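Local coordinates for protein retinol dehydratase (PDB 1X8K) that converts retinol to anhydroretinol, probably with a sulfotransferase-type reaction that draws on an adenosine-phosphate cofactor, at residues A[105-110]-A[161-166]; A[70-75]-A[192-197]; A[123-128]-A[200-205]; A[133-138]-A[301-306]. The protein carries 2 engineered substitutions. All blocks are in the same frame, centred on the assembly; numbering follows the deposited sequence.

Contact 1: residues A[105-110]-A[161-166]; sequences YLDGFM and VKTHLP. With ANR (anhydroretinol), chain E.
K162 passes across one face of the Y105 ring, its CE centred above the ring in a CH-pi contact and its NZ 4.0 Å from the ring centroid, a cation-pi interaction. CA of G108 covers the opposite face. With CG anti to the backbone N (chi1 180°) and the rest of the chain extended, K162 sets NZ over the CD1/CE1 side of that face and within 3.3 Å of C20 of anhydroretinol. Y105 OH lies in the plane of the H164 ring at its edge, 3.1 Å from CD2, while NE2 of H164 faces the ligand at C15 and ND1 is hydrogen-bonded to S70 O. Behind this shell the backbones pair in parallel, L106 N donating to K162 O (2.9 Å), which places the contact at an outer strand of the central parallel sheet of the sulfotransferase P-loop fold. D107 OD1 then receives H164 N on its syn side but tilted out of the carboxylate plane (3.1 Å, 164° at the hydrogen), and T163 OG1 from above the same face (3.2 Å). Substituting alanine for D107 would probably leave H164 N and the T163 hydroxyl without their shared acceptor. T163 OG1 also accepts from L165 N, an ST turn, and L165 CD1 packs against L106 CD2 at 3.8 Å.

Contact 2: residues A[70-75]-A[192-197]; sequences SYQRSG and VSSFHH. With A3P (adenosine-3'-5'-diphosphate), chain H; ANR (anhydroretinol), chain E.
Q72 and R73 reach helix 187-201 through contrasting torsions. In Q72, CG stands between the backbone N and the carbonyl carbon (chi1 80°) and the chain beyond is extended, delivering OE1 to S194 OG, which donates to it at 2.9 Å. R73 instead bends twice (chi2 -55°, chi3 -82°), curling its guanidinium between H197 CB over one face and C5' of adenosine-3'-5'-diphosphate over the other. From there NE donates to S193 OG at 2.9 Å, the hydroxyl tilted from the guanidinium plane, while NH2 is hydrogen-bonded to F310 O. One water joins Q72 OE1, the carbonyl of S194 and H197 ND1, so the amide oxygen takes two donors. H197 turns NE2 to anhydroretinol, 3.2 Å from C14. G75, at the N-cap position of the next helix, donates its N-H to O6P of the 5'-phosphate (2.8 Å), consistent with the phosphosulfate-binding loop of sulfotransferases. S193 OG lies beside O3P of the 3'-phosphate, modelled too close to be taken literally, with the hydroxyl as likely donor. If its proton is turned to the phosphate, the oxygen is left to accept from R73 NE, which would tie loop, helix and nucleotide together.

Contact 3: residues A[123-128]-A[200-205]; sequences ILPNPE and LLYLLN. With ANR (anhydroretinol), chain E.
Y202 pushes its ring against L124 and P125 from the end of helix 187-201, where it is the C-prime residue of a Schellman motif. The evidence for that motif is its positive phi (76°) together with the backbone pairs L203 N to A198 O and Y202 N to R199 O. Leaving the helix in this way, the chain aims the Y202 side chain at the loop 123-128, which directly follows the calcium-binding residues N121 and D122.

Apolar packing dominates. L124 crosses the tyrosine at about a right angle, and its CD2 branch meets the CD1/CE1 side of the ring, 3.5 Å from CE1 and nearly as close to CD1. P125 comes from the direction opposite to the Y202 side chain and meets the other half of the ring, CD being 3.4 Å from CE2. I123 is looser: its CD1 stays 4.3 Å from Y202 CB.

Polar atoms enter through van der Waals contact. The carbonyl oxygen of I123 lies 3.7 Å from Y202 CD2, and the Y202 hydroxyl oxygen is 3.3 Å from P125 CD; A305, from a further loop, also touches the tyrosine side chain.

Ligand contacts belong to the preceding residue. L201 directs its CB away from the loop 123-128, with CG anti to the carbonyl carbon (chi1 -56°), and its CD1 lies 3.7 Å from C11 of the anhydroretinol polyene, while the L201 carbonyl oxygen comes within 3.6 Å of the ligand methyl C17.

Contact 4: residues A[133-138]-A[301-306]; sequences ERYLGL and IGILAD. With ANR (anhydroretinol), chain E.
I301 is the bump of this contact, and the hollow that takes it is formed on helix 132-143 by R134, Y135 and L138. Three of its side-chain carbons divide the work. CG1 lies over one face of the R134 guanidinium, offset toward the rim, at 3.9 Å from CZ. CG2 drops against the root of Y135, 3.8 Å from its CB, and CD1 reaches across to L138 CD2. With CG1 anti to the carbonyl carbon and CG2 anti to the backbone N (chi1 -58°), the two branches of the isoleucine spread to these separate walls. The bend of R134 at chi3 (52°) folds its guanidinium over the isoleucine, so that an exposed charged residue forms the outer wall.

The bump sits where the short helix 297-301 ends: G302 is the first residue to leave it, with a positive phi of 118°, and the chain then continues as a loop. The contact therefore joins a helix end to the side of the helix that follows the calcium-binding region, and Y135 in turn touches Y120 there. An alanine in place of I301 would probably open a gap between the helix end and L138 and leave the R134 guanidinium without the carbon it rests on.

Two residues farther on, I303 makes a second, smaller bump. Its CG2 meets the Y135 ring obliquely, 3.7 Å from CD1, while L130 touches the I303 side chain. L138, beyond its contact with I301, presents CG to the methyl C16 of anhydroretinol at 3.6 Å.

Overall arrangement
All four contacts touch the same anhydroretinol molecule, contacts 1 and 2 near its C15 end and contacts 3 and 4 around its ring and adjoining polyene. The centres of contacts 1 and 2 are 14 Å apart, and H164 CE1 packs on Q72 CA (3.3 Å) between them; contact 2 alone also reaches both phosphates of the nucleotide. Contacts 3 and 4 have centres 10 Å apart, joined by a probable hydrogen bond, A305 N to L200 O (2.9 Å); the side chains of L124 and Y135 lie about 8 and 7 Å from the bound calcium. Helix 187-201 spans the two halves, serving contacts 2 and 3, where F195 CE1 packs on L204 CD2 (3.5 Å). Contacts 1 and 4, about 20 Å between centres, do not touch.

Contact 1: residues A[105-110]-A[161-166]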
# COMPACT_ATOMS: atom_id res chain seq x y z
N TYR A 105 -11.82 -26.98 15.75
CA TYR A 105 -11.77 -25.86 14.84
C TYR A 105 -11.06 -26.33 13.56
O TYR A 105 -9.85 -26.15 13.38
CB TYR A 105 -11.06 -24.68 15.52
CG TYR A 105 -11.03 -23.37 14.77
CD1 TYR A 105 -10.50 -22.24 15.36
CD2 TYR A 105 -11.52 -23.24 13.46
CE1 TYR A 105 -10.45 -21.03 14.69
CE2 TYR A 105 -11.47 -22.03 12.78
CZ TYR A 105 -10.93 -20.93 13.41
OH TYR A 105 -10.87 -19.72 12.77
N LEU A 106 -11.85 -26.94 12.69
CA LEU A 106 -11.38 -27.52 11.44
C LEU A 106 -10.26 -26.77 10.71
O LEU A 106 -9.27 -27.39 10.35
CB LEU A 106 -12.55 -27.79 10.48
CG LEU A 106 -12.30 -28.46 9.12
CD1 LEU A 106 -11.58 -29.80 9.21
CD2 LEU A 106 -13.62 -28.63 8.44
N ASP A 107 -10.44 -25.46 10.51
CA ASP A 107 -9.51 -24.65 9.70
C ASP A 107 -8.72 -23.63 10.51
O ASP A 107 -8.11 -22.71 9.94
CB ASP A 107 -10.26 -23.89 8.60
CG ASP A 107 -11.32 -22.95 9.16
OD1 ASP A 107 -12.10 -23.41 10.02
OD2 ASP A 107 -11.44 -21.74 8.82
N GLY A 108 -8.76 -23.79 11.83
CA GLY A 108 -7.98 -22.94 12.73
C GLY A 108 -6.48 -23.12 12.53
O GLY A 108 -5.70 -22.19 12.70
N PHE A 109 -6.07 -24.32 12.15
CA PHE A 109 -4.67 -24.61 11.99
C PHE A 109 -3.97 -23.69 10.99
O PHE A 109 -2.77 -23.43 11.12
CB PHE A 109 -4.49 -26.07 11.55
CG PHE A 109 -4.88 -26.33 10.11
CD1 PHE A 109 -3.93 -26.27 9.09
CD2 PHE A 109 -6.20 -26.64 9.78
CE1 PHE A 109 -4.28 -26.50 7.77
CE2 PHE A 109 -6.57 -26.88 8.45
CZ PHE A 109 -5.60 -26.81 7.45
N MET A 110 -4.71 -23.22 9.98
CA MET A 110 -4.09 -22.68 8.78
C MET A 110 -3.36 -21.39 9.04
O MET A 110 -2.56 -20.96 8.22
CB MET A 110 -5.11 -22.47 7.66
CG MET A 110 -5.94 -21.19 7.78
SD MET A 110 -6.96 -20.95 6.35
CE MET A 110 -8.45 -20.30 7.03
N VAL A 161 -18.08 -29.74 15.36
CA VAL A 161 -17.10 -29.08 14.50
C VAL A 161 -17.36 -27.59 14.32
O VAL A 161 -18.47 -27.18 14.03
CB VAL A 161 -16.97 -29.78 13.11
CG1 VAL A 161 -15.88 -29.11 12.24
CG2 VAL A 161 -16.68 -31.29 13.26
N LYS A 162 -16.31 -26.79 14.50
CA LYS A 162 -16.34 -25.37 14.17
C LYS A 162 -15.57 -25.20 12.87
O LYS A 162 -14.61 -25.93 12.63
CB LYS A 162 -15.66 -24.56 15.29
CG LYS A 162 -15.60 -23.04 15.08
CD LYS A 162 -14.80 -22.36 16.19
CE LYS A 162 -14.38 -20.94 15.79
NZ LYS A 162 -13.41 -20.37 16.76
N THR A 163 -15.99 -24.25 12.04
CA THR A 163 -15.28 -23.96 10.80
C THR A 163 -15.74 -22.67 10.16
O THR A 163 -16.93 -22.33 10.22
CB THR A 163 -15.42 -25.12 9.77
OG1 THR A 163 -14.54 -24.88 8.66
CG2 THR A 163 -16.80 -25.13 9.14
N HIS A 164 -14.80 -21.97 9.53
CA HIS A 164 -15.08 -20.77 8.77
C HIS A 164 -14.88 -21.07 7.27
O HIS A 164 -14.82 -20.15 6.43
CB HIS A 164 -14.19 -19.64 9.27
CG HIS A 164 -14.52 -19.17 10.67
ND1 HIS A 164 -15.78 -18.72 11.03
CD2 HIS A 164 -13.76 -19.10 11.79
CE1 HIS A 164 -15.77 -18.38 12.31
NE2 HIS A 164 -14.56 -18.60 12.79
N LEU A 165 -14.80 -22.36 6.94
CA LEU A 165 -14.69 -22.85 5.56
C LEU A 165 -15.98 -22.78 4.74
O LEU A 165 -17.08 -23.08 5.22
CB LEU A 165 -14.14 -24.30 5.53
CG LEU A 165 -12.69 -24.57 5.94
CD1 LEU A 165 -12.43 -26.06 5.98
CD2 LEU A 165 -11.66 -23.87 5.04
N PRO A 166 -15.84 -22.37 3.47
CA PRO A 166 -16.95 -22.43 2.51
C PRO A 166 -17.35 -23.87 2.29
O PRO A 166 -16.51 -24.75 2.53
CB PRO A 166 -16.33 -21.88 1.23
CG PRO A 166 -15.15 -21.12 1.67
CD PRO A 166 -14.62 -21.81 2.88
C15 ANR E . -12.85 -17.22 15.10
C14 ANR E . -11.59 -16.88 15.50
C13 ANR E . -10.73 -17.35 16.51
C20 ANR E . -11.21 -18.16 17.75
C12 ANR E . -9.37 -17.07 16.38
C11 ANR E . -8.29 -17.40 17.19
C10 ANR E . -7.22 -18.13 16.73
C9 ANR E . -6.04 -18.62 17.25
C19 ANR E . -6.00 -19.97 18.03
C8 ANR E . -4.91 -17.86 17.04
C7 ANR E . -3.63 -18.14 17.41
C6 ANR E . -2.28 -17.75 17.24
C1 ANR E . -1.62 -16.49 16.41
C17 ANR E . -2.08 -15.11 16.98
C18 ANR E . -1.75 -16.58 14.88
C2 ANR E . -0.07 -16.28 16.42
C3 ANR E . 0.77 -17.28 17.22
C4 ANR E . -0.06 -18.38 17.92
C5 ANR E . -1.40 -18.59 17.93
C16 ANR E . -1.76 -19.84 18.79

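Contact 2: residues A[70-75]-A[192-197]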
# COMPACT_ATOMS: atom_id res chain seq x y z
N SER A 70 -19.88 -20.46 9.24
CA SER A 70 -20.06 -19.02 9.20
C SER A 70 -18.86 -18.39 8.52
O SER A 70 -17.74 -18.91 8.61
CB SER A 70 -20.14 -18.50 10.63
OG SER A 70 -18.94 -18.81 11.33
N TYR A 71 -19.08 -17.27 7.84
CA TYR A 71 -17.95 -16.37 7.69
C TYR A 71 -17.62 -15.94 9.14
O TYR A 71 -18.53 -15.83 9.97
CB TYR A 71 -18.26 -15.17 6.78
CG TYR A 71 -17.02 -14.36 6.59
CD1 TYR A 71 -16.10 -14.67 5.57
CD2 TYR A 71 -16.70 -13.34 7.48
CE1 TYR A 71 -14.92 -13.95 5.42
CE2 TYR A 71 -15.52 -12.62 7.35
CZ TYR A 71 -14.65 -12.93 6.32
OH TYR A 71 -13.50 -12.21 6.23
N GLN A 72 -16.34 -15.75 9.47
CA GLN A 72 -15.97 -15.39 10.85
C GLN A 72 -16.71 -14.17 11.39
O GLN A 72 -17.16 -13.33 10.63
CB GLN A 72 -14.47 -15.13 10.93
CG GLN A 72 -14.04 -13.74 10.44
CD GLN A 72 -12.56 -13.51 10.66
OE1 GLN A 72 -12.16 -12.47 11.19
NE2 GLN A 72 -11.74 -14.49 10.29
N ARG A 73 -16.83 -14.09 12.72
CA ARG A 73 -17.42 -12.95 13.47
C ARG A 73 -18.90 -12.70 13.21
O ARG A 73 -19.38 -11.56 13.35
CB ARG A 73 -16.60 -11.67 13.31
CG ARG A 73 -15.13 -11.83 13.66
CD ARG A 73 -14.90 -12.40 15.03
NE ARG A 73 -14.99 -11.35 16.03
CZ ARG A 73 -14.93 -11.55 17.34
NH1 ARG A 73 -14.78 -12.77 17.81
NH2 ARG A 73 -15.01 -10.53 18.18
N SER A 74 -19.61 -13.77 12.84
CA SER A 74 -21.04 -13.76 12.54
C SER A 74 -21.94 -14.34 13.64
O SER A 74 -23.15 -14.26 13.52
CB SER A 74 -21.33 -14.51 11.22
OG SER A 74 -20.43 -14.16 10.19
N GLY A 75 -21.38 -14.93 14.70
CA GLY A 75 -22.19 -15.56 15.72
C GLY A 75 -21.89 -17.03 15.99
O GLY A 75 -22.70 -17.76 16.59
N VAL A 192 -16.32 -4.59 10.92
CA VAL A 192 -15.88 -3.99 12.18
C VAL A 192 -15.47 -5.05 13.20
O VAL A 192 -14.38 -4.96 13.78
CB VAL A 192 -16.93 -3.07 12.81
CG1 VAL A 192 -16.47 -2.63 14.17
CG2 VAL A 192 -17.19 -1.85 11.91
N SER A 193 -16.31 -6.05 13.42
CA SER A 193 -15.91 -7.10 14.36
C SER A 193 -14.58 -7.72 13.94
O SER A 193 -13.68 -7.85 14.77
CB SER A 193 -16.98 -8.18 14.54
OG SER A 193 -16.67 -8.97 15.69
N SER A 194 -14.46 -8.07 12.66
CA SER A 194 -13.25 -8.69 12.13
C SER A 194 -12.02 -7.79 12.28
O SER A 194 -10.91 -8.28 12.51
CB SER A 194 -13.42 -9.04 10.66
OG SER A 194 -13.99 -10.31 10.53
N PHE A 195 -12.23 -6.49 12.13
CA PHE A 195 -11.13 -5.55 12.22
C PHE A 195 -10.53 -5.65 13.60
O PHE A 195 -9.33 -5.82 13.73
CB PHE A 195 -11.62 -4.14 11.93
CG PHE A 195 -10.79 -3.05 12.53
CD1 PHE A 195 -9.57 -2.71 11.99
CD2 PHE A 195 -11.27 -2.33 13.62
CE1 PHE A 195 -8.82 -1.69 12.52
CE2 PHE A 195 -10.54 -1.31 14.16
CZ PHE A 195 -9.30 -0.99 13.60
N HIS A 196 -11.39 -5.58 14.62
CA HIS A 196 -10.99 -5.67 16.01
C HIS A 196 -10.34 -7.00 16.37
O HIS A 196 -9.34 -7.05 17.08
CB HIS A 196 -12.19 -5.40 16.92
CG HIS A 196 -12.53 -3.96 17.05
ND1 HIS A 196 -11.84 -3.10 17.88
CD2 HIS A 196 -13.49 -3.21 16.46
CE1 HIS A 196 -12.36 -1.89 17.79
NE2 HIS A 196 -13.36 -1.93 16.93
N HIS A 197 -10.91 -8.09 15.85
CA HIS A 197 -10.41 -9.44 16.11
C HIS A 197 -8.98 -9.55 15.57
O HIS A 197 -8.11 -10.17 16.21
CB HIS A 197 -11.36 -10.43 15.44
CG HIS A 197 -10.84 -11.82 15.37
ND1 HIS A 197 -10.03 -12.26 14.35
CD2 HIS A 197 -11.04 -12.89 16.18
CE1 HIS A 197 -9.74 -13.54 14.54
NE2 HIS A 197 -10.35 -13.94 15.64
P1 A3P H . -18.92 -7.88 17.96
O1P A3P H . -19.73 -7.23 16.86
O2P A3P H . -19.35 -7.46 19.35
O3P A3P H . -17.44 -7.79 17.70
P2 A3P H . -18.08 -15.12 16.21
O4P A3P H . -16.68 -14.56 16.08
O5P A3P H . -18.28 -16.05 17.38
O6P A3P H . -18.67 -15.65 14.92
O5' A3P H . -18.96 -13.81 16.59
C5' A3P H . -18.39 -12.78 17.37
C4' A3P H . -19.36 -11.61 17.54
O4' A3P H . -20.50 -12.08 18.25
C3' A3P H . -18.67 -10.57 18.38
O3' A3P H . -19.30 -9.43 17.80
C2' A3P H . -19.29 -10.64 19.75
O2' A3P H . -19.27 -9.47 20.56
C1' A3P H . -20.58 -11.43 19.53
N9 A3P H . -21.10 -12.23 20.64
C8 A3P H . -20.47 -13.20 21.33
N7 A3P H . -21.29 -13.73 22.28
C5 A3P H . -22.46 -13.07 22.17
C6 A3P H . -23.70 -13.11 22.82
N6 A3P H . -23.87 -14.00 23.83
N1 A3P H . -24.71 -12.27 22.43
C2 A3P H . -24.55 -11.38 21.41
N3 A3P H . -23.37 -11.27 20.74
C4 A3P H . -22.31 -12.16 21.15
C15 ANR E . -12.85 -17.22 15.10
C14 ANR E . -11.59 -16.88 15.50
C13 ANR E . -10.73 -17.35 16.51
C20 ANR E . -11.21 -18.16 17.75
C12 ANR E . -9.37 -17.07 16.38
C11 ANR E . -8.29 -17.40 17.19
C10 ANR E . -7.22 -18.13 16.73
C9 ANR E . -6.04 -18.62 17.25
C19 ANR E . -6.00 -19.97 18.03
C8 ANR E . -4.91 -17.86 17.04
C7 ANR E . -3.63 -18.14 17.41
C6 ANR E . -2.28 -17.75 17.24
C1 ANR E . -1.62 -16.49 16.41
C17 ANR E . -2.08 -15.11 16.98
C18 ANR E . -1.75 -16.58 14.88
C2 ANR E . -0.07 -16.28 16.42
C3 ANR E . 0.77 -17.28 17.22
C4 ANR E . -0.06 -18.38 17.92
C5 ANR E . -1.40 -18.59 17.93
C16 ANR E . -1.76 -19.84 18.79
O HOH W 1 -9.79 -11.07 12.08

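Contact 3: residues A[123-128]-A[200-205]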
# COMPACT_ATOMS: atom_id res chain seq x y z
N ILE A 123 5.73 -10.19 16.77
CA ILE A 123 4.55 -9.35 16.56
C ILE A 123 3.96 -8.79 17.88
O ILE A 123 3.11 -7.89 17.85
CB ILE A 123 3.50 -10.08 15.66
CG1 ILE A 123 3.04 -11.40 16.30
CG2 ILE A 123 4.08 -10.32 14.25
CD1 ILE A 123 1.94 -12.14 15.54
N LEU A 124 4.45 -9.30 19.02
CA LEU A 124 3.97 -8.93 20.37
C LEU A 124 4.79 -7.81 20.98
O LEU A 124 6.02 -7.83 20.85
CB LEU A 124 4.00 -10.12 21.36
CG LEU A 124 3.36 -11.45 20.96
CD1 LEU A 124 3.92 -12.56 21.82
CD2 LEU A 124 1.84 -11.41 21.06
N PRO A 125 4.12 -6.87 21.65
CA PRO A 125 4.78 -5.82 22.43
C PRO A 125 5.85 -6.40 23.34
O PRO A 125 6.97 -5.88 23.35
CB PRO A 125 3.65 -5.25 23.30
CG PRO A 125 2.42 -5.50 22.56
CD PRO A 125 2.65 -6.71 21.68
N ASN A 126 5.53 -7.45 24.09
CA ASN A 126 6.49 -8.02 25.02
C ASN A 126 6.67 -9.54 24.83
O ASN A 126 6.02 -10.33 25.53
CB ASN A 126 6.09 -7.74 26.49
CG ASN A 126 5.75 -6.28 26.75
OD1 ASN A 126 4.74 -5.98 27.39
ND2 ASN A 126 6.60 -5.37 26.28
N PRO A 127 7.56 -9.95 23.91
CA PRO A 127 7.81 -11.39 23.71
C PRO A 127 8.32 -12.05 25.01
O PRO A 127 8.06 -13.25 25.25
CB PRO A 127 8.88 -11.41 22.61
CG PRO A 127 8.76 -10.06 21.93
CD PRO A 127 8.37 -9.10 23.02
N GLU A 128 8.98 -11.24 25.84
CA GLU A 128 9.65 -11.66 27.07
C GLU A 128 8.70 -11.80 28.28
O GLU A 128 9.14 -11.84 29.44
CB GLU A 128 10.81 -10.70 27.39
CG GLU A 128 10.43 -9.38 28.08
CD GLU A 128 9.79 -8.33 27.17
OE1 GLU A 128 9.87 -8.44 25.92
OE2 GLU A 128 9.21 -7.36 27.71
N LEU A 200 -6.99 -7.90 18.00
CA LEU A 200 -6.90 -8.80 19.14
C LEU A 200 -5.68 -9.70 19.09
O LEU A 200 -4.91 -9.75 20.06
CB LEU A 200 -8.16 -9.65 19.21
CG LEU A 200 -8.33 -10.66 20.34
CD1 LEU A 200 -8.10 -10.07 21.71
CD2 LEU A 200 -9.73 -11.19 20.28
N LEU A 201 -5.53 -10.41 17.98
CA LEU A 201 -4.49 -11.43 17.83
C LEU A 201 -3.17 -10.85 17.27
O LEU A 201 -2.16 -11.54 17.19
CB LEU A 201 -5.00 -12.59 16.96
CG LEU A 201 -6.29 -13.27 17.44
CD1 LEU A 201 -7.03 -14.01 16.34
CD2 LEU A 201 -6.01 -14.21 18.63
N TYR A 202 -3.19 -9.57 16.91
CA TYR A 202 -2.04 -8.88 16.32
C TYR A 202 -1.84 -9.27 14.87
O TYR A 202 -0.71 -9.42 14.40
CB TYR A 202 -0.76 -9.14 17.11
CG TYR A 202 -0.73 -8.65 18.54
CD1 TYR A 202 -0.92 -9.53 19.60
CD2 TYR A 202 -0.45 -7.31 18.83
CE1 TYR A 202 -0.84 -9.09 20.91
CE2 TYR A 202 -0.37 -6.86 20.14
CZ TYR A 202 -0.57 -7.76 21.18
OH TYR A 202 -0.50 -7.33 22.50
N LEU A 203 -2.94 -9.45 14.16
CA LEU A 203 -2.89 -9.83 12.75
C LEU A 203 -2.68 -8.62 11.86
O LEU A 203 -2.19 -8.76 10.73
CB LEU A 203 -4.18 -10.56 12.35
CG LEU A 203 -4.63 -11.73 13.22
CD1 LEU A 203 -5.87 -12.40 12.64
CD2 LEU A 203 -3.50 -12.75 13.39
N LEU A 204 -3.02 -7.44 12.38
CA LEU A 204 -3.02 -6.22 11.58
C LEU A 204 -1.88 -5.29 12.00
O LEU A 204 -1.53 -5.22 13.17
CB LEU A 204 -4.42 -5.55 11.64
CG LEU A 204 -4.72 -4.20 10.92
CD1 LEU A 204 -4.81 -4.34 9.40
CD2 LEU A 204 -5.98 -3.50 11.45
N ASN A 205 -1.29 -4.59 11.03
CA ASN A 205 -0.24 -3.59 11.30
C ASN A 205 -0.82 -2.44 12.12
O ASN A 205 -1.79 -1.79 11.70
CB ASN A 205 0.38 -3.04 10.00
CG ASN A 205 0.98 -4.13 9.10
OD1 ASN A 205 0.93 -5.34 9.40
ND2 ASN A 205 1.55 -3.70 7.98
C15 ANR E . -12.85 -17.22 15.10
C14 ANR E . -11.59 -16.88 15.50
C13 ANR E . -10.73 -17.35 16.51
C20 ANR E . -11.21 -18.16 17.75
C12 ANR E . -9.37 -17.07 16.38
C11 ANR E . -8.29 -17.40 17.19
C10 ANR E . -7.22 -18.13 16.73
C9 ANR E . -6.04 -18.62 17.25
C19 ANR E . -6.00 -19.97 18.03
C8 ANR E . -4.91 -17.86 17.04
C7 ANR E . -3.63 -18.14 17.41
C6 ANR E . -2.28 -17.75 17.24
C1 ANR E . -1.62 -16.49 16.41
C17 ANR E . -2.08 -15.11 16.98
C18 ANR E . -1.75 -16.58 14.88
C2 ANR E . -0.07 -16.28 16.42
C3 ANR E . 0.77 -17.28 17.22
C4 ANR E . -0.06 -18.38 17.92
C5 ANR E . -1.40 -18.59 17.93
C16 ANR E . -1.76 -19.84 18.79

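Contact 4: residues A[133-138]-A[301-306]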
# COMPACT_ATOMS: atom_id res chain seq x y z
N GLU A 133 5.66 -22.50 28.14
CA GLU A 133 5.05 -23.85 28.16
C GLU A 133 3.69 -23.79 27.47
O GLU A 133 3.39 -24.62 26.62
CB GLU A 133 4.89 -24.38 29.60
CG GLU A 133 4.54 -25.87 29.72
CD GLU A 133 4.66 -26.41 31.16
OE1 GLU A 133 4.92 -27.63 31.34
OE2 GLU A 133 4.49 -25.62 32.13
N ARG A 134 2.91 -22.78 27.81
CA ARG A 134 1.58 -22.60 27.25
C ARG A 134 1.61 -22.12 25.81
O ARG A 134 0.90 -22.67 24.98
CB ARG A 134 0.75 -21.67 28.13
CG ARG A 134 0.62 -22.18 29.57
CD ARG A 134 -0.48 -21.53 30.38
NE ARG A 134 -1.75 -21.60 29.65
CZ ARG A 134 -2.87 -20.98 30.02
NH1 ARG A 134 -2.88 -20.23 31.13
NH2 ARG A 134 -3.98 -21.11 29.28
N TYR A 135 2.44 -21.12 25.51
CA TYR A 135 2.51 -20.56 24.16
C TYR A 135 3.01 -21.59 23.14
O TYR A 135 2.45 -21.72 22.05
CB TYR A 135 3.34 -19.27 24.15
CG TYR A 135 3.79 -18.73 22.80
CD1 TYR A 135 2.94 -17.95 22.01
CD2 TYR A 135 5.08 -18.97 22.34
CE1 TYR A 135 3.36 -17.45 20.78
CE2 TYR A 135 5.51 -18.49 21.11
CZ TYR A 135 4.66 -17.73 20.33
OH TYR A 135 5.14 -17.25 19.13
N LEU A 136 4.05 -22.35 23.51
CA LEU A 136 4.57 -23.39 22.63
C LEU A 136 3.59 -24.54 22.45
O LEU A 136 3.55 -25.16 21.38
CB LEU A 136 5.93 -23.89 23.09
CG LEU A 136 7.03 -22.83 23.00
CD1 LEU A 136 8.28 -23.30 23.73
CD2 LEU A 136 7.36 -22.48 21.56
N GLY A 137 2.81 -24.84 23.49
CA GLY A 137 1.70 -25.76 23.39
C GLY A 137 0.70 -25.29 22.34
O GLY A 137 0.23 -26.08 21.50
N LEU A 138 0.38 -23.99 22.36
CA LEU A 138 -0.57 -23.45 21.40
C LEU A 138 -0.07 -23.64 19.97
O LEU A 138 -0.84 -23.97 19.05
CB LEU A 138 -0.85 -21.98 21.67
CG LEU A 138 -2.30 -21.57 21.92
CD1 LEU A 138 -3.31 -22.47 21.17
CD2 LEU A 138 -2.58 -21.57 23.41
N ILE A 301 -1.58 -16.13 28.71
CA ILE A 301 -0.47 -16.61 27.89
C ILE A 301 0.38 -15.42 27.47
O ILE A 301 1.62 -15.47 27.60
CB ILE A 301 -0.96 -17.43 26.67
CG1 ILE A 301 -1.79 -18.63 27.14
CG2 ILE A 301 0.23 -17.87 25.81
CD1 ILE A 301 -2.08 -19.63 26.08
N GLY A 302 -0.29 -14.35 27.02
CA GLY A 302 0.35 -13.11 26.63
C GLY A 302 0.13 -12.78 25.17
O GLY A 302 0.82 -11.92 24.62
N ILE A 303 -0.83 -13.43 24.52
CA ILE A 303 -0.98 -13.27 23.09
C ILE A 303 -2.20 -12.49 22.64
O ILE A 303 -2.54 -12.48 21.45
CB ILE A 303 -0.92 -14.64 22.36
CG1 ILE A 303 -2.06 -15.54 22.80
CG2 ILE A 303 0.44 -15.28 22.54
CD1 ILE A 303 -2.42 -16.57 21.75
N LEU A 304 -2.84 -11.80 23.57
CA LEU A 304 -4.00 -10.98 23.22
C LEU A 304 -3.69 -9.53 23.50
O LEU A 304 -3.08 -9.21 24.53
CB LEU A 304 -5.22 -11.42 24.02
CG LEU A 304 -5.85 -12.80 23.80
CD1 LEU A 304 -7.29 -12.77 24.28
CD2 LEU A 304 -5.78 -13.31 22.37
N ALA A 305 -4.11 -8.63 22.61
CA ALA A 305 -3.80 -7.21 22.77
C ALA A 305 -4.68 -6.54 23.82
O ALA A 305 -5.87 -6.88 23.97
CB ALA A 305 -3.91 -6.50 21.45
N ASP A 306 -4.08 -5.60 24.57
CA ASP A 306 -4.83 -4.67 25.43
C ASP A 306 -5.93 -3.98 24.61
O ASP A 306 -5.74 -3.67 23.44
CB ASP A 306 -3.92 -3.54 25.96
CG ASP A 306 -2.68 -4.02 26.70
OD1 ASP A 306 -2.64 -5.15 27.24
OD2 ASP A 306 -1.68 -3.28 26.81
C15 ANR E . -12.85 -17.22 15.10
C14 ANR E . -11.59 -16.88 15.50
C13 ANR E . -10.73 -17.35 16.51
C20 ANR E . -11.21 -18.16 17.75
C12 ANR E . -9.37 -17.07 16.38
C11 ANR E . -8.29 -17.40 17.19
C10 ANR E . -7.22 -18.13 16.73
C9 ANR E . -6.04 -18.62 17.25
C19 ANR E . -6.00 -19.97 18.03
C8 ANR E . -4.91 -17.86 17.04
C7 ANR E . -3.63 -18.14 17.41
C6 ANR E . -2.28 -17.75 17.24
C1 ANR E . -1.62 -16.49 16.41
C17 ANR E . -2.08 -15.11 16.98
C18 ANR E . -1.75 -16.58 14.88
C2 ANR E . -0.07 -16.28 16.42
C3 ANR E . 0.77 -17.28 17.22
C4 ANR E . -0.06 -18.38 17.92
C5 ANR E . -1.40 -18.59 17.93
C16 ANR E . -1.76 -19.84 18.79